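Local coordinates for protein xyloglucan-specific endo-beta-1,4-glucanase (Uncultured bacterium, PDB 4W84) that probably hydrolyses the beta-1,4-glucan backbone of xyloglucan at internal linkages, as a family 5 glycoside hydrolase with a TIM-barrel fold, at residues D282-I287 / D329-A334. The protein carries 1 engineered substitution. Residues are numbered along the deposited sequence; the frame is centred on the assembly and turned at random.
Sequences DIVRWI and DDIVDA
Ile283 and Ile287, one helical turn apart, close on Ile331 and Ala334 where two outer helices of the TIM barrel lie side by side. Helix 280-295 connects the last two barrel strands, and helix 329-336 follows the eighth; their short segments run nearly parallel, 4° apart with axes 9.0 Å from each other. Aliphatic side chains carry the join, with methyls also resting on backbone carbonyls. Ile283 and Ile331 cross obliquely, CG2 of Ile283 lying 3.9 Å from CG2 of Ile331 and the two CD1 methyls also meeting, at 4.0 Å. Ile331 turns CG1 back beside its own backbone N (chi1 -66°); with the chain extended beyond it, CD1 reaches Ile283, while CG2, anti to that N, lies against both Ile283 CG2 and Ile287 CD1. Cutting Ile331 back to an alanine is likely to open a gap between the helices, CD1 of Ile283 losing its methyl partner and CD1 of Ile287 its contact with CG2. On the more open side, Val284 spreads its two methyls along one turn of helix 329-336: CG1, opposite the backbone N (chi1 169°), reaches CB of Ala334, while CG2 rests 3.6 Å from the carbonyl O of Asp330. One turn on from Asp330, the small Ala334 lets Ile287 come close: Ala334 CB is 3.9 Å from Ile287 CD1, and CG2 of Ile287 settles 3.7 Å from Ala334 O.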
loop_
_atom_site.group_PDB
_atom_site.type_symbol
_atom_site.label_atom_id
_atom_site.label_comp_id
_atom_site.label_asym_id
_atom_site.label_seq_id
_atom_site.Cartn_x
_atom_site.Cartn_y
_atom_site.Cartn_z
ATOM N N ASP A 282 -18.398 16.178 -4.874
ATOM C CA ASP A 282 -17.705 16.343 -3.597
ATOM C C ASP A 282 -16.366 15.604 -3.580
ATOM O O ASP A 282 -15.360 16.127 -3.096
ATOM C CB ASP A 282 -18.579 15.831 -2.446
ATOM C CG ASP A 282 -19.867 16.612 -2.312
ATOM O OD1 ASP A 282 -19.804 17.766 -1.841
ATOM O OD2 ASP A 282 -20.931 16.071 -2.672
ATOM N N ILE A 283 -16.360 14.382 -4.096
ATOM C CA ILE A 283 -15.111 13.620 -4.158
ATOM C C ILE A 283 -14.106 14.318 -5.076
ATOM O O ILE A 283 -12.919 14.421 -4.748
ATOM C CB ILE A 283 -15.357 12.153 -4.573
ATOM C CG1 ILE A 283 -16.137 11.431 -3.469
ATOM C CG2 ILE A 283 -14.025 11.439 -4.870
ATOM C CD1 ILE A 283 -16.460 9.972 -3.776
ATOM N N VAL A 284 -14.584 14.836 -6.208
ATOM C CA VAL A 284 -13.719 15.581 -7.121
ATOM C C VAL A 284 -13.055 16.760 -6.409
ATOM O O VAL A 284 -11.858 17.003 -6.578
ATOM C CB VAL A 284 -14.483 16.043 -8.394
ATOM C CG1 VAL A 284 -13.655 17.030 -9.212
ATOM C CG2 VAL A 284 -14.864 14.840 -9.241
ATOM N N ARG A 285 -13.824 17.486 -5.602
ATOM C CA ARG A 285 -13.266 18.581 -4.804
ATOM C C ARG A 285 -12.298 18.091 -3.722
ATOM O O ARG A 285 -11.268 18.718 -3.464
ATOM C CB ARG A 285 -14.380 19.414 -4.149
ATOM C CG ARG A 285 -15.094 20.377 -5.094
ATOM C CD ARG A 285 -16.051 21.304 -4.332
ATOM N NE ARG A 285 -17.182 20.582 -3.746
ATOM C CZ ARG A 285 -18.342 20.392 -4.367
ATOM N NH1 ARG A 285 -18.519 20.864 -5.594
ATOM N NH2 ARG A 285 -19.323 19.726 -3.769
ATOM N N TRP A 286 -12.631 16.980 -3.076
ATOM C CA TRP A 286 -11.746 16.435 -2.050
ATOM C C TRP A 286 -10.398 16.036 -2.660
ATOM O O TRP A 286 -9.343 16.278 -2.068
ATOM C CB TRP A 286 -12.390 15.232 -1.352
ATOM C CG TRP A 286 -11.419 14.475 -0.483
ATOM C CD1 TRP A 286 -11.025 14.798 0.789
ATOM C CD2 TRP A 286 -10.717 13.272 -0.824
ATOM N NE1 TRP A 286 -10.125 13.867 1.257
ATOM C CE2 TRP A 286 -9.923 12.917 0.288
ATOM C CE3 TRP A 286 -10.692 12.455 -1.958
ATOM C CZ2 TRP A 286 -9.096 11.789 0.290
ATOM C CZ3 TRP A 286 -9.872 11.329 -1.951
ATOM C CH2 TRP A 286 -9.087 11.010 -0.839
ATOM N N ILE A 287 -10.443 15.427 -3.843
ATOM C CA ILE A 287 -9.218 15.033 -4.540
ATOM C C ILE A 287 -8.313 16.243 -4.781
ATOM O O ILE A 287 -7.095 16.182 -4.566
ATOM C CB ILE A 287 -9.537 14.314 -5.859
ATOM C CG1 ILE A 287 -10.206 12.966 -5.567
ATOM C CG2 ILE A 287 -8.265 14.146 -6.713
ATOM C CD1 ILE A 287 -10.724 12.247 -6.814
ATOM N N ASP A 329 -16.020 8.439 -14.470
ATOM C CA ASP A 329 -14.918 9.086 -15.182
ATOM C C ASP A 329 -14.542 10.452 -14.600
ATOM O O ASP A 329 -13.407 10.907 -14.760
ATOM C CB ASP A 329 -15.235 9.198 -16.680
ATOM C CG ASP A 329 -15.086 7.871 -17.412
ATOM O OD1 ASP A 329 -14.009 7.236 -17.303
ATOM O OD2 ASP A 329 -16.050 7.463 -18.097
ATOM N N ASP A 330 -15.481 11.102 -13.913
ATOM C CA ASP A 330 -15.186 12.392 -13.292
ATOM C C ASP A 330 -14.216 12.235 -12.119
ATOM O O ASP A 330 -13.273 13.012 -11.968
ATOM C CB ASP A 330 -16.477 13.086 -12.827
ATOM C CG ASP A 330 -17.318 13.616 -13.985
ATOM O OD1 ASP A 330 -16.775 13.779 -15.100
ATOM O OD2 ASP A 330 -18.527 13.876 -13.777
ATOM N N ILE A 331 -14.464 11.241 -11.272
ATOM C CA ILE A 331 -13.557 10.965 -10.159
ATOM C C ILE A 331 -12.188 10.537 -10.705
ATOM O O ILE A 331 -11.149 11.071 -10.306
ATOM C CB ILE A 331 -14.138 9.898 -9.201
ATOM C CG1 ILE A 331 -15.392 10.439 -8.495
ATOM C CG2 ILE A 331 -13.101 9.479 -8.161
ATOM C CD1 ILE A 331 -16.192 9.367 -7.714
ATOM N N VAL A 332 -12.193 9.596 -11.639
ATOM C CA VAL A 332 -10.952 9.115 -12.246
ATOM C C VAL A 332 -10.164 10.251 -12.920
ATOM O O VAL A 332 -8.941 10.350 -12.749
ATOM C CB VAL A 332 -11.231 7.941 -13.201
ATOM C CG1 VAL A 332 -9.957 7.487 -13.926
ATOM C CG2 VAL A 332 -11.829 6.775 -12.408
ATOM N N ASP A 333 -10.857 11.125 -13.653
ATOM C CA ASP A 333 -10.205 12.289 -14.259
ATOM C C ASP A 333 -9.458 13.117 -13.218
ATOM O O ASP A 333 -8.326 13.536 -13.446
ATOM C CB ASP A 333 -11.225 13.214 -14.956
ATOM C CG ASP A 333 -11.719 12.674 -16.288
ATOM O OD1 ASP A 333 -11.181 11.658 -16.776
ATOM O OD2 ASP A 333 -12.649 13.296 -16.859
ATOM N N ALA A 334 -10.103 13.386 -12.083
ATOM C CA ALA A 334 -9.488 14.247 -11.073
ATOM C C ALA A 334 -8.196 13.624 -10.552
ATOM O O ALA A 334 -7.208 14.321 -10.301
ATOM C CB ALA A 334 -10.456 14.525 -9.923
#